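PDB 5T8V: sister chromatid cohesion protein from Chaetomium thermophilum, which probably loads cohesin onto chromatin as the loader Scc2, represented here by its C-terminal HEAT-repeat fragment. Local coordinates for residues A[257-262]-A[310-315]; A[295-300]-A[416-421]. All coordinates share one frame; numbering follows the deposited sequence.

Contact 1 of 2, residues A[257-262]-A[310-315]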
loop_
_atom_site.group_PDB
_atom_site.type_symbol
_atom_site.label_atom_id
_atom_site.label_comp_id
_atom_site.label_asym_id
_atom_site.label_seq_id
_atom_site.Cartn_x
_atom_site.Cartn_y
_atom_site.Cartn_z
ATOM N N ALA A 257 27.776 10.166 37.289
ATOM C CA ALA A 257 26.387 10.063 37.719
ATOM C C ALA A 257 25.774 8.739 37.285
ATOM O O ALA A 257 25.090 8.073 38.073
ATOM C CB ALA A 257 25.576 11.235 37.170
ATOM N N MET A 258 26.003 8.340 36.031
ATOM C CA MET A 258 25.489 7.054 35.567
ATOM C C MET A 258 26.010 5.911 36.432
ATOM O O MET A 258 25.246 5.030 36.845
ATOM C CB MET A 258 25.866 6.840 34.104
ATOM C CG MET A 258 25.138 7.771 33.156
ATOM S SD MET A 258 25.567 7.482 31.434
ATOM C CE MET A 258 24.479 8.647 30.620
ATOM N N ASP A 259 27.313 5.912 36.720
ATOM C CA ASP A 259 27.875 4.885 37.594
ATOM C C ASP A 259 27.159 4.862 38.937
ATOM O O ASP A 259 26.800 3.793 39.447
ATOM C CB ASP A 259 29.372 5.123 37.788
ATOM C CG ASP A 259 30.174 4.846 36.533
ATOM O OD1 ASP A 259 29.558 4.537 35.491
ATOM O OD2 ASP A 259 31.418 4.944 36.587
ATOM N N MET A 260 26.934 6.038 39.524
ATOM C CA MET A 260 26.295 6.099 40.836
ATOM C C MET A 260 24.885 5.521 40.787
ATOM O O MET A 260 24.493 4.735 41.660
ATOM C CB MET A 260 26.270 7.545 41.332
ATOM C CG MET A 260 25.848 7.690 42.784
ATOM S SD MET A 260 25.924 9.390 43.373
ATOM C CE MET A 260 27.690 9.683 43.368
ATOM N N ILE A 261 24.106 5.895 39.769
ATOM C CA ILE A 261 22.734 5.404 39.673
ATOM C C ILE A 261 22.721 3.897 39.459
ATOM O O ILE A 261 21.866 3.192 40.002
ATOM C CB ILE A 261 21.971 6.135 38.554
ATOM C CG1 ILE A 261 21.874 7.630 38.869
ATOM C CG2 ILE A 261 20.570 5.534 38.394
ATOM C CD1 ILE A 261 21.260 8.461 37.756
ATOM N N CYS A 262 23.647 3.378 38.650
ATOM C CA CYS A 262 23.738 1.931 38.485
ATOM C C CYS A 262 24.057 1.250 39.808
ATOM O O CYS A 262 23.517 0.178 40.113
ATOM C CB CYS A 262 24.793 1.581 37.438
ATOM S SG CYS A 262 24.299 1.995 35.762
ATOM N N ILE A 310 19.332 3.854 31.052
ATOM C CA ILE A 310 18.338 2.781 31.077
ATOM C C ILE A 310 18.985 1.459 30.688
ATOM O O ILE A 310 18.913 0.463 31.422
ATOM C CB ILE A 310 17.161 3.127 30.147
ATOM C CG1 ILE A 310 16.349 4.297 30.715
ATOM C CG2 ILE A 310 16.270 1.907 29.905
ATOM C CD1 ILE A 310 15.563 3.975 31.980
ATOM N N MET A 311 19.642 1.437 29.527
ATOM C CA MET A 311 20.258 0.199 29.067
ATOM C C MET A 311 21.289 -0.303 30.070
ATOM O O MET A 311 21.324 -1.499 30.387
ATOM C CB MET A 311 20.886 0.413 27.693
ATOM C CG MET A 311 19.883 0.889 26.652
ATOM S SD MET A 311 20.637 1.276 25.071
ATOM C CE MET A 311 20.990 -0.366 24.512
ATOM N N ARG A 312 22.114 0.599 30.605
ATOM C CA ARG A 312 23.089 0.202 31.617
ATOM C C ARG A 312 22.411 -0.482 32.799
ATOM O O ARG A 312 22.873 -1.524 33.276
ATOM C CB ARG A 312 23.881 1.419 32.092
ATOM C CG ARG A 312 24.998 1.834 31.154
ATOM C CD ARG A 312 25.997 2.737 31.857
ATOM N NE ARG A 312 26.653 2.062 32.971
ATOM C CZ ARG A 312 27.547 2.636 33.769
ATOM N NH1 ARG A 312 27.896 3.902 33.580
ATOM N NH2 ARG A 312 28.093 1.942 34.759
ATOM N N LEU A 313 21.312 0.097 33.288
ATOM C CA LEU A 313 20.567 -0.527 34.375
ATOM C C LEU A 313 20.085 -1.914 33.977
ATOM O O LEU A 313 20.068 -2.834 34.803
ATOM C CB LEU A 313 19.378 0.349 34.776
ATOM C CG LEU A 313 19.680 1.748 35.317
ATOM C CD1 LEU A 313 18.394 2.412 35.785
ATOM C CD2 LEU A 313 20.696 1.698 36.441
ATOM N N VAL A 314 19.688 -2.084 32.715
ATOM C CA VAL A 314 19.270 -3.409 32.270
ATOM C C VAL A 314 20.442 -4.384 32.277
ATOM O O VAL A 314 20.248 -5.585 32.496
ATOM C CB VAL A 314 18.615 -3.328 30.880
ATOM C CG1 VAL A 314 18.289 -4.728 30.353
ATOM C CG2 VAL A 314 17.359 -2.478 30.940
ATOM N N GLN A 315 21.668 -3.904 32.044
ATOM C CA GLN A 315 22.817 -4.804 31.979
ATOM C C GLN A 315 23.502 -5.008 33.324
ATOM O O GLN A 315 24.356 -5.895 33.434
ATOM C CB GLN A 315 23.862 -4.307 30.972
ATOM C CG GLN A 315 23.322 -3.400 29.894
ATOM C CD GLN A 315 24.205 -3.333 28.669
ATOM O OE1 GLN A 315 23.715 -3.310 27.540
ATOM N NE2 GLN A 315 25.513 -3.271 28.881
#
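Arg-312 and Leu-313 of helix 305-315 pack against Met-258, Asp-259, Ile-261 and Cys-262 of helix 247-267, a largely buried helix-helix contact in the HEAT-repeat architecture of this largely helical fragment. The helices run in broadly the same direction: the short axes come within 10.0 Å at a crossing angle of -40°. A salt bridge spans the gap. Arg-312 NH1 donates to Asp-259 OD1 at 2.6 Å, and NH2 adds a weak second bond to the same oxygen at 3.1 Å, which gives OD1 two donors from one guanidinium. OD1 lies close to the guanidinium plane, whereas the carboxylate itself is turned 80° from it. NH1 also lies 3.6 Å from Met-258 CB. The bend at chi3 (62°) swings NE of Arg-312 to within 3.7 Å of Cys-262 SG, and this sulfur sits over one face of the guanidinium. Trp-421, in a loop, and Gln-528 of helix 527-550 also touch the Arg-312 side chain. Beside this polar patch the contact is apolar: Leu-313 CD2 approaches Ile-261 CG2 at 4.3 Å and meets Cys-262 at both CA and SG, each 3.7 Å away.

Contact 2 of 2, residues A[295-300]-A[416-421]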
loop_
_atom_site.group_PDB
_atom_site.type_symbol
_atom_site.label_atom_id
_atom_site.label_comp_id
_atom_site.label_asym_id
_atom_site.label_seq_id
_atom_site.Cartn_x
_atom_site.Cartn_y
_atom_site.Cartn_z
ATOM N N PHE A 295 24.976 12.023 24.024
ATOM C CA PHE A 295 25.852 10.994 24.582
ATOM C C PHE A 295 26.540 10.289 23.417
ATOM O O PHE A 295 25.933 9.460 22.733
ATOM C CB PHE A 295 25.056 10.016 25.441
ATOM C CG PHE A 295 25.907 9.055 26.220
ATOM C CD1 PHE A 295 26.385 9.390 27.474
ATOM C CD2 PHE A 295 26.218 7.810 25.703
ATOM C CE1 PHE A 295 27.160 8.506 28.192
ATOM C CE2 PHE A 295 26.994 6.921 26.420
ATOM C CZ PHE A 295 27.465 7.270 27.666
ATOM N N LYS A 296 27.808 10.622 23.193
ATOM C CA LYS A 296 28.547 10.080 22.063
ATOM C C LYS A 296 29.051 8.681 22.380
ATOM O O LYS A 296 29.545 8.415 23.480
ATOM C CB LYS A 296 29.725 10.986 21.707
ATOM C CG LYS A 296 29.350 12.440 21.461
ATOM C CD LYS A 296 28.402 12.594 20.281
ATOM C CE LYS A 296 28.064 14.057 20.039
ATOM N NZ LYS A 296 27.134 14.246 18.892
ATOM N N LEU A 297 28.924 7.787 21.407
ATOM C CA LEU A 297 29.409 6.422 21.528
ATOM C C LEU A 297 30.713 6.265 20.757
ATOM O O LEU A 297 30.980 6.991 19.797
ATOM C CB LEU A 297 28.375 5.426 21.002
ATOM C CG LEU A 297 26.979 5.523 21.622
ATOM C CD1 LEU A 297 26.033 4.549 20.939
ATOM C CD2 LEU A 297 27.031 5.267 23.122
ATOM N N ALA A 298 31.526 5.300 21.193
ATOM C CA ALA A 298 32.815 5.062 20.550
ATOM C C ALA A 298 32.662 4.923 19.040
ATOM O O ALA A 298 33.421 5.520 18.270
ATOM C CB ALA A 298 33.468 3.812 21.142
ATOM N N ASP A 299 31.671 4.146 18.597
ATOM C CA ASP A 299 31.508 3.877 17.172
ATOM C C ASP A 299 31.174 5.128 16.367
ATOM O O ASP A 299 31.242 5.080 15.134
ATOM C CB ASP A 299 30.420 2.821 16.959
ATOM C CG ASP A 299 29.026 3.353 17.221
ATOM O OD1 ASP A 299 28.896 4.372 17.933
ATOM O OD2 ASP A 299 28.058 2.745 16.718
ATOM N N GLY A 300 30.815 6.234 17.021
ATOM C CA GLY A 300 30.542 7.489 16.353
ATOM C C GLY A 300 29.102 7.951 16.441
ATOM O O GLY A 300 28.844 9.156 16.314
ATOM N N LEU A 416 21.301 -1.390 18.533
ATOM C CA LEU A 416 20.907 -2.791 18.404
ATOM C C LEU A 416 22.112 -3.686 18.143
ATOM O O LEU A 416 22.346 -4.660 18.868
ATOM C CB LEU A 416 19.876 -2.939 17.282
ATOM C CG LEU A 416 19.445 -4.366 16.923
ATOM C CD1 LEU A 416 18.833 -5.083 18.120
ATOM C CD2 LEU A 416 18.465 -4.347 15.762
ATOM N N ASP A 417 22.894 -3.367 17.111
ATOM C CA ASP A 417 24.028 -4.191 16.713
ATOM C C ASP A 417 25.335 -3.729 17.341
ATOM O O ASP A 417 26.409 -3.973 16.777
ATOM C CB ASP A 417 24.149 -4.219 15.187
ATOM C CG ASP A 417 24.385 -2.845 14.590
ATOM O OD1 ASP A 417 23.976 -1.840 15.212
ATOM O OD2 ASP A 417 24.976 -2.769 13.490
ATOM N N ASN A 418 25.274 -3.076 18.501
ATOM C CA ASN A 418 26.474 -2.608 19.178
ATOM C C ASN A 418 26.786 -3.548 20.333
ATOM O O ASN A 418 26.002 -3.609 21.293
ATOM C CB ASN A 418 26.280 -1.184 19.689
ATOM C CG ASN A 418 27.569 -0.566 20.185
ATOM O OD1 ASN A 418 28.438 -1.259 20.716
ATOM N ND2 ASN A 418 27.704 0.741 20.007
ATOM N N PRO A 419 27.896 -4.294 20.302
ATOM C CA PRO A 419 28.167 -5.237 21.402
ATOM C C PRO A 419 28.351 -4.563 22.749
ATOM O O PRO A 419 28.263 -5.243 23.778
ATOM C CB PRO A 419 29.448 -5.951 20.949
ATOM C CG PRO A 419 30.076 -5.031 19.960
ATOM C CD PRO A 419 28.945 -4.339 19.270
ATOM N N ASP A 420 28.608 -3.253 22.778
ATOM C CA ASP A 420 28.680 -2.529 24.042
ATOM C C ASP A 420 27.326 -2.423 24.724
ATOM O O ASP A 420 27.270 -2.095 25.914
ATOM C CB ASP A 420 29.225 -1.118 23.820
ATOM C CG ASP A 420 30.689 -1.109 23.456
ATOM O OD1 ASP A 420 31.216 -2.170 23.062
ATOM O OD2 ASP A 420 31.314 -0.033 23.560
ATOM N N TRP A 421 26.238 -2.692 24.005
ATOM C CA TRP A 421 24.888 -2.397 24.484
ATOM C C TRP A 421 23.966 -3.577 24.198
ATOM O O TRP A 421 23.003 -3.465 23.435
ATOM C CB TRP A 421 24.371 -1.115 23.835
ATOM C CG TRP A 421 25.179 0.087 24.199
ATOM C CD1 TRP A 421 26.111 0.713 23.427
ATOM C CD2 TRP A 421 25.138 0.802 25.441
ATOM N NE1 TRP A 421 26.650 1.779 24.107
ATOM C CE2 TRP A 421 26.069 1.855 25.346
ATOM C CE3 TRP A 421 24.403 0.656 26.622
ATOM C CZ2 TRP A 421 26.284 2.758 26.384
ATOM C CZ3 TRP A 421 24.618 1.555 27.653
ATOM C CH2 TRP A 421 25.550 2.591 27.527
#
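Asn-418, whose ND2 faces Asp-299 of the opposing segment, accepts the backbone N-H of Asp-420 on OD1 at 2.9 Å. The donor is tilted 30° from the amide's carbonyl plane, and the bond closes an Asx turn. The carbonyl O of Asn-418 in turn receives Trp-421 N, which completes a type I turn in the loop between helices 402-414 and 423-440. Opposite it lies the tip of a small beta-hairpin: strand 295-296 pairs with 302-303, and a type I turn runs from Leu-297 to Gly-300, where Gly-300 N donates to Leu-297 O at 2.9 Å. Chi1 of Asn-418 (-170°) sets CG anti to the backbone N, on a CB that points toward the hairpin; from there ND2 stays 3.9 Å from Asp-299 OD2, a neighbour rather than a bonded partner. Asp-299 instead bonds through OD1 to Ser-301 in its own hairpin. The apolar part is carried by the indole of Trp-421. Leu-297 CD2 comes obliquely to the ring, 3.6 Å from NE1, and Phe-295 CE2 approaches CZ2 at 4.2 Å, also obliquely. Outside the contact, Asp-420 forms a salt bridge with Arg-520 of helix 509-520 and Asp-417 one with Lys-594 of helix 590-602. No hydrogen bond links the two segments. The chemistry implies that each turn is shaped by its own internal bonds, while hairpin and loop adhere by van der Waals contact, chiefly Leu-297 on Trp-421 and Asn-418, with Phe-295 adding a smaller share.

Overall arrangement
The two contacts are neighbours, with centres about 15 Å apart, and their segments alternate along the chain. Contact 1 joins two helices and is mostly buried; contact 2 joins a hairpin to an interhelical loop, with buried residues such as Trp-421 beside an exposed turn at Asp-299. Their chemistry differs accordingly: contact 1 carries a salt bridge between its segments, whereas the charged groups of contact 2 look to partners outside it. Side chains stitch the pair together. Met-311 CE packs on Trp-421 CB, and Met-258 CE touches Phe-295 CE1 at 3.6 Å. Helix 305-315, which follows the hairpin, supplies one side of contact 1 and packs against Trp-421 and Phe-295 of contact 2.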